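Local coordinates for malate dehydrogenase (Porphyromonas gingivalis, PDB 3FI9), which catalyses, as a malate dehydrogenase of the LDH/MDH superfamily, the NAD-linked interconversion of malate and oxaloacetate, at the interface of chains A and B. Sequence-based numbering; all coordinates share one arbitrary frame. Chains: chain A/B, Malate dehydrogenase.

Contacts 1 and 2 are neighbouring patches of one two-fold symmetric interface, with the centres of their C-alpha atoms about 14 Å apart. B:Gln26 belongs to both: it pairs with the A helix 19-30 in contact 1 and takes a bond from the A helix 238-251 in contact 2. The same three elements, helices 19-30, 44-57 and 238-251, supply nearly all the residues. The centre of contact 2 lies about 15 Å from A:His182, the predicted proton acceptor, and that of contact 1 about 26 Å. A dimer built this way would suit the malate dehydrogenase family, though the structure alone does not show the state in solution.

Contact 1: the interface of chains A and B. Residues chain A 22-23, 26, 53-54, 57; chain B 23, 26-27, 238, 242.
Helix 19-30 of chain A, which starts within the Rossmann glycine loop of this LDH/MDH-family NAD domain, meets its own copy in chain B, and A:Asn23 and A:Gln26 pair there with B:Gln26 and B:Asn23. Each pair meets tip to tip, with the amide planes about 30° apart or a little less. A:Gln26 NE2 donates to the side-chain oxygen OD1 of B:Asn23 at 3.0 Å, in plane on a lone pair, and B:Asn23 ND2 returns a bond to A:Gln26 OE1 at 2.8 Å, tilted from that carbonyl's plane. The twin pair has A:Asn23 ND2 giving to B:Gln26 OE1 at 2.8 Å and B:Gln26 NE2 giving to A:Asn23 OD1. With CG anti to the backbone N (chi1 175°) and an extended chain beyond, A:Gln26 carries its amide across to the partner helix. Water 1 bridges ND2 of A:Asn23 and ND2 of B:Asn23, giving each amide a further partner.

From helix 238-251, B:Gln238 comes in obliquely to A:Gln26. Its NE2 gives an almost straight bond to A:Gln26 OE1 (2.9 Å), on a lone pair, so two donors grip that oxygen. The same nitrogen donates to the backbone O of A:Ser22 at 3.1 Å, from above the carbonyl plane; both acceptors lie in the B:Gln238 amide plane, which fixes the rotation of the group. The backbone N of B:Gln238, at the start of its helix, donates to the carboxylate oxygen OE2 of A:Glu53 (3.2 Å). Beyond, A:Cys57 CB packs above the plane of the B:Tyr242 ring, over its rim at CD2, 3.6 Å away.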
ATOM      1  N   SER A  22       7.031  -4.642   3.088  1.00 15.20           N
ATOM      2  CA  SER A  22       7.036  -3.171   2.931  1.00 15.13           C
ATOM      3  C   SER A  22       5.576  -2.639   2.797  1.00 14.08           C
ATOM      4  O   SER A  22       5.188  -1.563   3.338  1.00 14.51           O
ATOM      5  CB  SER A  22       7.953  -2.744   1.775  1.00 14.08           C
ATOM      6  OG  SER A  22       7.457  -3.103   0.475  1.00 16.48           O
ATOM      7  N   ASN A  23       4.767  -3.382   2.052  1.00 14.34           N
ATOM      8  CA  ASN A  23       3.357  -3.028   1.888  1.00 13.40           C
ATOM      9  C   ASN A  23       2.664  -3.164   3.224  1.00 13.88           C
ATOM     10  O   ASN A  23       1.825  -2.359   3.557  1.00 13.74           O
ATOM     11  CB  ASN A  23       2.695  -3.866   0.785  1.00 13.61           C
ATOM     12  CG  ASN A  23       1.255  -3.394   0.462  1.00 12.53           C
ATOM     13  OD1 ASN A  23       0.330  -3.675   1.200  1.00 15.17           O
ATOM     14  ND2 ASN A  23       1.079  -2.733  -0.676  1.00 13.83           N
ATOM     15  N   GLN A  26       3.316  -0.010   5.300  1.00 12.69           N
ATOM     16  CA  GLN A  26       2.501   1.123   4.853  1.00 13.40           C
ATOM     17  C   GLN A  26       1.050   0.885   5.307  1.00 14.11           C
ATOM     18  O   GLN A  26       0.384   1.787   5.741  1.00 13.66           O
ATOM     19  CB  GLN A  26       2.597   1.265   3.316  1.00 14.24           C
ATOM     20  CG  GLN A  26       1.620   2.407   2.780  1.00 13.76           C
ATOM     21  CD  GLN A  26       1.634   2.502   1.267  1.00 14.59           C
ATOM     22  OE1 GLN A  26       2.510   1.947   0.594  1.00 15.74           O
ATOM     23  NE2 GLN A  26       0.624   3.172   0.714  1.00 14.76           N
ATOM     24  N   GLU A  53      11.212   5.138   2.831  1.00 17.41           N
ATOM     25  CA  GLU A  53       9.934   5.356   2.136  1.00 16.70           C
ATOM     26  C   GLU A  53       8.772   5.619   3.122  1.00 17.04           C
ATOM     27  O   GLU A  53       7.961   6.510   2.905  1.00 16.82           O
ATOM     28  CB  GLU A  53       9.629   4.188   1.207  1.00 17.54           C
ATOM     29  CG  GLU A  53      10.352   4.282  -0.159  1.00 16.98           C
ATOM     30  CD  GLU A  53       9.348   4.363  -1.318  1.00 19.10           C
ATOM     31  OE1 GLU A  53       8.653   5.386  -1.468  1.00 20.21           O
ATOM     32  OE2 GLU A  53       9.224   3.360  -2.046  1.00 20.02           O
ATOM     33  N   ILE A  54       8.687   4.836   4.191  1.00 15.26           N
ATOM     34  CA  ILE A  54       7.611   5.029   5.161  1.00 15.41           C
ATOM     35  C   ILE A  54       7.724   6.395   5.821  1.00 14.74           C
ATOM     36  O   ILE A  54       6.748   7.151   5.919  1.00 13.61           O
ATOM     37  CB  ILE A  54       7.613   3.926   6.223  1.00 14.32           C
ATOM     38  CG1 ILE A  54       7.547   2.549   5.495  1.00 15.84           C
ATOM     39  CG2 ILE A  54       6.522   4.204   7.293  1.00 15.33           C
ATOM     40  CD1 ILE A  54       6.268   2.381   4.609  1.00 16.48           C
ATOM     41  N   CYS A  57       6.333   9.247   3.794  1.00 14.42           N
ATOM     42  CA  CYS A  57       4.863   9.366   3.668  1.00 14.74           C
ATOM     43  C   CYS A  57       4.332  10.416   4.622  1.00 15.18           C
ATOM     44  O   CYS A  57       3.235  10.965   4.416  1.00 15.87           O
ATOM     45  CB  CYS A  57       4.185   8.047   4.015  1.00 14.63           C
ATOM     46  SG  CYS A  57       4.450   6.821   2.731  1.00 18.49           S
TER
ATOM     47  N   ASN B  23       0.061   0.762  -6.128  1.00 14.70           N
ATOM     48  CA  ASN B  23       0.017   1.166  -4.742  1.00 13.77           C
ATOM     49  C   ASN B  23      -1.055   2.262  -4.589  1.00 14.20           C
ATOM     50  O   ASN B  23      -1.796   2.261  -3.590  1.00 12.65           O
ATOM     51  CB  ASN B  23       1.376   1.657  -4.254  1.00 14.24           C
ATOM     52  CG  ASN B  23       1.394   1.923  -2.746  1.00 16.70           C
ATOM     53  OD1 ASN B  23       0.891   2.942  -2.271  1.00 16.07           O
ATOM     54  ND2 ASN B  23       1.967   0.993  -1.988  1.00 17.60           N
ATOM     55  N   GLN B  26      -4.461   0.560  -4.309  1.00 13.54           N
ATOM     56  CA  GLN B  26      -4.739   0.068  -2.970  1.00 13.54           C
ATOM     57  C   GLN B  26      -5.019   1.218  -1.981  1.00 13.70           C
ATOM     58  O   GLN B  26      -5.854   1.082  -1.133  1.00 13.83           O
ATOM     59  CB  GLN B  26      -3.608  -0.786  -2.471  1.00 13.51           C
ATOM     60  CG  GLN B  26      -3.741  -1.278  -1.014  1.00 13.66           C
ATOM     61  CD  GLN B  26      -2.485  -2.020  -0.580  1.00 17.11           C
ATOM     62  OE1 GLN B  26      -1.613  -2.375  -1.418  1.00 14.71           O
ATOM     63  NE2 GLN B  26      -2.375  -2.255   0.725  1.00 15.03           N
ATOM     64  N   THR B  27      -4.254   2.312  -2.056  1.00 12.99           N
ATOM     65  CA  THR B  27      -4.406   3.409  -1.095  1.00 12.92           C
ATOM     66  C   THR B  27      -5.777   4.065  -1.243  1.00 12.41           C
ATOM     67  O   THR B  27      -6.455   4.381  -0.228  1.00 13.95           O
ATOM     68  CB  THR B  27      -3.262   4.453  -1.270  1.00 12.97           C
ATOM     69  OG1 THR B  27      -2.002   3.772  -1.071  1.00 13.02           O
ATOM     70  CG2 THR B  27      -3.447   5.655  -0.232  1.00 12.47           C
ATOM     71  N   GLN B 238       6.122   3.800  -2.904  1.00 14.45           N
ATOM     72  CA  GLN B 238       5.114   3.893  -1.838  1.00 15.33           C
ATOM     73  C   GLN B 238       4.813   5.334  -1.407  1.00 16.07           C
ATOM     74  O   GLN B 238       3.620   5.725  -1.298  1.00 14.77           O
ATOM     75  CB  GLN B 238       5.529   3.052  -0.646  1.00 15.43           C
ATOM     76  CG  GLN B 238       5.699   1.595  -1.038  1.00 17.94           C
ATOM     77  CD  GLN B 238       6.006   0.693   0.132  1.00 22.12           C
ATOM     78  OE1 GLN B 238       7.100   0.131   0.233  1.00 19.97           O
ATOM     79  NE2 GLN B 238       5.014   0.496   0.989  1.00 17.59           N
ATOM     80  N   TYR B 242       1.372   7.233  -1.889  1.00 15.50           N
ATOM     81  CA  TYR B 242       0.636   7.653  -0.721  1.00 15.39           C
ATOM     82  C   TYR B 242       0.323   9.177  -0.700  1.00 15.22           C
ATOM     83  O   TYR B 242      -0.853   9.599  -0.488  1.00 13.60           O
ATOM     84  CB  TYR B 242       1.324   7.226   0.608  1.00 14.71           C
ATOM     85  CG  TYR B 242       0.536   7.678   1.810  1.00 17.27           C
ATOM     86  CD1 TYR B 242      -0.663   7.019   2.181  1.00 16.81           C
ATOM     87  CD2 TYR B 242       0.947   8.765   2.579  1.00 17.65           C
ATOM     88  CE1 TYR B 242      -1.395   7.442   3.279  1.00 18.87           C
ATOM     89  CE2 TYR B 242       0.189   9.196   3.704  1.00 17.62           C
ATOM     90  CZ  TYR B 242      -0.968   8.536   4.033  1.00 17.79           C
ATOM     91  OH  TYR B 242      -1.755   8.970   5.102  1.00 21.83           O
TER
HETATM   92  O   HOH W   1       3.119  -1.571  -2.511  1.00 24.37           O

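Contact 2: the interface of chains A and B. Residues chain A 153, 238-240, 242-243; chain B 26, 53, 56-57.
B:Glu53 sets its CG anti to its carbonyl carbon (chi1 -80°) and bends at chi2 (-118°), which turns the carboxylate toward the first residues of helix 238-251 in chain A. A:Ser239 holds OG between its backbone N and carbonyl carbon (chi1 54°), placing the hydroxyl beside its own N-H to face the same acid. B:Glu53 OE2 takes two bonds there: A:Ser239 N reaches it at 2.8 Å from above the carboxylate plane, and A:Ser239 OG at 2.9 Å uses the anti lone pair. The other oxygen, OE1, accepts from A:Gln238 N at 3.2 Å on its syn side. The acid thus caps the helix N-terminus, whose dipole would probably favour its ionised form.

Water 2 extends the network, linking A:Ser239 OG to ND1 of B:His56 at 2.7 Å from each; it lies in plane at the imidazole edge. A:Gln238 and B:Gln26 run antiparallel alongside one another, their amides nearly coplanar, and NE2 of A:Gln238 donates to B:Gln26 OE1 in the plane of that carbonyl, on a lone pair, 2.9 Å away. B:Cys57 packs SG against A:Ser239 CA at 3.7 Å, with its CB above the plane of the A:Tyr242 ring, over the rim at CD2. Together these contacts dock helix 44-57 of one subunit on the start of helix 238-251 of the other, and so help hold the two subunits together.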
ATOM      1  N   LEU A 153      -7.212 -15.725   1.366  1.00 18.30           N
ATOM      2  CA  LEU A 153      -7.107 -15.407  -0.079  1.00 18.13           C
ATOM      3  C   LEU A 153      -7.863 -16.392  -0.953  1.00 17.30           C
ATOM      4  O   LEU A 153      -8.326 -16.005  -2.017  1.00 16.47           O
ATOM      5  CB  LEU A 153      -5.649 -15.266  -0.576  1.00 17.20           C
ATOM      6  CG  LEU A 153      -4.808 -14.097  -0.012  1.00 21.00           C
ATOM      7  CD1 LEU A 153      -3.488 -13.904  -0.813  1.00 19.74           C
ATOM      8  CD2 LEU A 153      -5.569 -12.751   0.023  1.00 19.43           C
ATOM      9  N   GLN A 238       0.420  -7.312  -2.645  1.00 15.82           N
ATOM     10  CA  GLN A 238      -0.494  -6.361  -2.047  1.00 16.08           C
ATOM     11  C   GLN A 238      -1.648  -7.075  -1.330  1.00 15.64           C
ATOM     12  O   GLN A 238      -2.017  -6.688  -0.180  1.00 15.49           O
ATOM     13  CB  GLN A 238      -1.022  -5.384  -3.075  1.00 15.30           C
ATOM     14  CG  GLN A 238       0.059  -4.527  -3.726  1.00 16.51           C
ATOM     15  CD  GLN A 238      -0.553  -3.565  -4.774  1.00 20.02           C
ATOM     16  OE1 GLN A 238      -0.331  -3.730  -6.004  1.00 19.37           O
ATOM     17  NE2 GLN A 238      -1.369  -2.594  -4.299  1.00 18.58           N
ATOM     18  N   SER A 239      -2.225  -8.116  -1.945  1.00 13.87           N
ATOM     19  CA  SER A 239      -3.342  -8.765  -1.234  1.00 14.73           C
ATOM     20  C   SER A 239      -2.942  -9.543   0.042  1.00 14.47           C
ATOM     21  O   SER A 239      -3.602  -9.401   1.061  1.00 14.93           O
ATOM     22  CB  SER A 239      -4.294  -9.560  -2.161  1.00 14.94           C
ATOM     23  OG  SER A 239      -3.566 -10.526  -2.965  1.00 14.72           O
ATOM     24  N   PRO A 240      -1.852 -10.349  -0.008  1.00 15.10           N
ATOM     25  CA  PRO A 240      -1.469 -11.027   1.208  1.00 15.09           C
ATOM     26  C   PRO A 240      -1.124 -10.026   2.289  1.00 15.81           C
ATOM     27  O   PRO A 240      -1.356 -10.294   3.443  1.00 16.20           O
ATOM     28  CB  PRO A 240      -0.205 -11.819   0.833  1.00 15.78           C
ATOM     29  CG  PRO A 240       0.251 -11.275  -0.472  1.00 15.78           C
ATOM     30  CD  PRO A 240      -0.925 -10.631  -1.137  1.00 13.50           C
ATOM     31  N   TYR A 242      -2.292  -6.730   2.678  1.00 15.89           N
ATOM     32  CA  TYR A 242      -3.459  -6.054   3.213  1.00 15.71           C
ATOM     33  C   TYR A 242      -4.291  -7.000   4.120  1.00 15.66           C
ATOM     34  O   TYR A 242      -4.691  -6.636   5.220  1.00 12.05           O
ATOM     35  CB  TYR A 242      -4.340  -5.519   2.073  1.00 15.58           C
ATOM     36  CG  TYR A 242      -5.580  -4.885   2.592  1.00 18.95           C
ATOM     37  CD1 TYR A 242      -5.554  -3.606   3.154  1.00 17.44           C
ATOM     38  CD2 TYR A 242      -6.793  -5.538   2.487  1.00 18.83           C
ATOM     39  CE1 TYR A 242      -6.744  -3.009   3.643  1.00 17.64           C
ATOM     40  CE2 TYR A 242      -7.935  -4.969   2.982  1.00 20.06           C
ATOM     41  CZ  TYR A 242      -7.903  -3.726   3.564  1.00 18.05           C
ATOM     42  OH  TYR A 242      -9.103  -3.201   3.994  1.00 23.89           O
ATOM     43  N   VAL A 243      -4.504  -8.232   3.671  1.00 15.46           N
ATOM     44  CA  VAL A 243      -5.406  -9.144   4.415  1.00 14.42           C
ATOM     45  C   VAL A 243      -4.793  -9.530   5.792  1.00 15.49           C
ATOM     46  O   VAL A 243      -5.460  -9.457   6.854  1.00 13.47           O
ATOM     47  CB  VAL A 243      -5.828 -10.358   3.541  1.00 13.59           C
ATOM     48  CG1 VAL A 243      -6.616 -11.390   4.384  1.00 14.59           C
ATOM     49  CG2 VAL A 243      -6.674  -9.841   2.313  1.00 11.96           C
TER
ATOM     50  N   GLN B  26      -4.461   0.560  -4.309  1.00 13.54           N
ATOM     51  CA  GLN B  26      -4.739   0.068  -2.970  1.00 13.54           C
ATOM     52  C   GLN B  26      -5.019   1.218  -1.981  1.00 13.70           C
ATOM     53  O   GLN B  26      -5.854   1.082  -1.133  1.00 13.83           O
ATOM     54  CB  GLN B  26      -3.608  -0.786  -2.471  1.00 13.51           C
ATOM     55  CG  GLN B  26      -3.741  -1.278  -1.014  1.00 13.66           C
ATOM     56  CD  GLN B  26      -2.485  -2.020  -0.580  1.00 17.11           C
ATOM     57  OE1 GLN B  26      -1.613  -2.375  -1.418  1.00 14.71           O
ATOM     58  NE2 GLN B  26      -2.375  -2.255   0.725  1.00 15.03           N
ATOM     59  N   GLU B  53      -5.112  -8.436  -7.942  1.00 16.33           N
ATOM     60  CA  GLU B  53      -4.659  -8.207  -6.561  1.00 16.08           C
ATOM     61  C   GLU B  53      -5.613  -7.342  -5.777  1.00 16.05           C
ATOM     62  O   GLU B  53      -5.891  -7.631  -4.603  1.00 15.81           O
ATOM     63  CB  GLU B  53      -3.271  -7.588  -6.566  1.00 17.14           C
ATOM     64  CG  GLU B  53      -2.121  -8.621  -6.804  1.00 15.45           C
ATOM     65  CD  GLU B  53      -1.177  -8.662  -5.566  1.00 18.19           C
ATOM     66  OE1 GLU B  53       0.009  -8.303  -5.690  1.00 21.15           O
ATOM     67  OE2 GLU B  53      -1.632  -9.046  -4.465  1.00 18.01           O
ATOM     68  N   HIS B  56      -8.697  -9.246  -4.802  1.00 14.97           N
ATOM     69  CA  HIS B  56      -8.404 -10.205  -3.760  1.00 15.03           C
ATOM     70  C   HIS B  56      -8.171  -9.609  -2.372  1.00 15.25           C
ATOM     71  O   HIS B  56      -8.100 -10.355  -1.385  1.00 15.48           O
ATOM     72  CB  HIS B  56      -7.222 -11.115  -4.161  1.00 15.54           C
ATOM     73  CG  HIS B  56      -7.391 -11.769  -5.516  1.00 17.50           C
ATOM     74  ND1 HIS B  56      -6.349 -12.345  -6.185  1.00 17.35           N
ATOM     75  CD2 HIS B  56      -8.475 -11.906  -6.328  1.00 16.52           C
ATOM     76  CE1 HIS B  56      -6.762 -12.811  -7.353  1.00 16.89           C
ATOM     77  NE2 HIS B  56      -8.054 -12.569  -7.457  1.00 19.75           N
ATOM     78  N   CYS B  57      -8.079  -8.286  -2.250  1.00 15.70           N
ATOM     79  CA  CYS B  57      -8.103  -7.665  -0.902  1.00 15.03           C
ATOM     80  C   CYS B  57      -9.486  -7.694  -0.264  1.00 16.34           C
ATOM     81  O   CYS B  57      -9.613  -7.631   0.972  1.00 16.00           O
ATOM     82  CB  CYS B  57      -7.626  -6.221  -0.969  1.00 15.52           C
ATOM     83  SG  CYS B  57      -5.913  -6.056  -1.479  1.00 17.12           S
TER
HETATM   84  O   HOH W   2      -3.847 -12.121  -5.078  1.00 18.50           O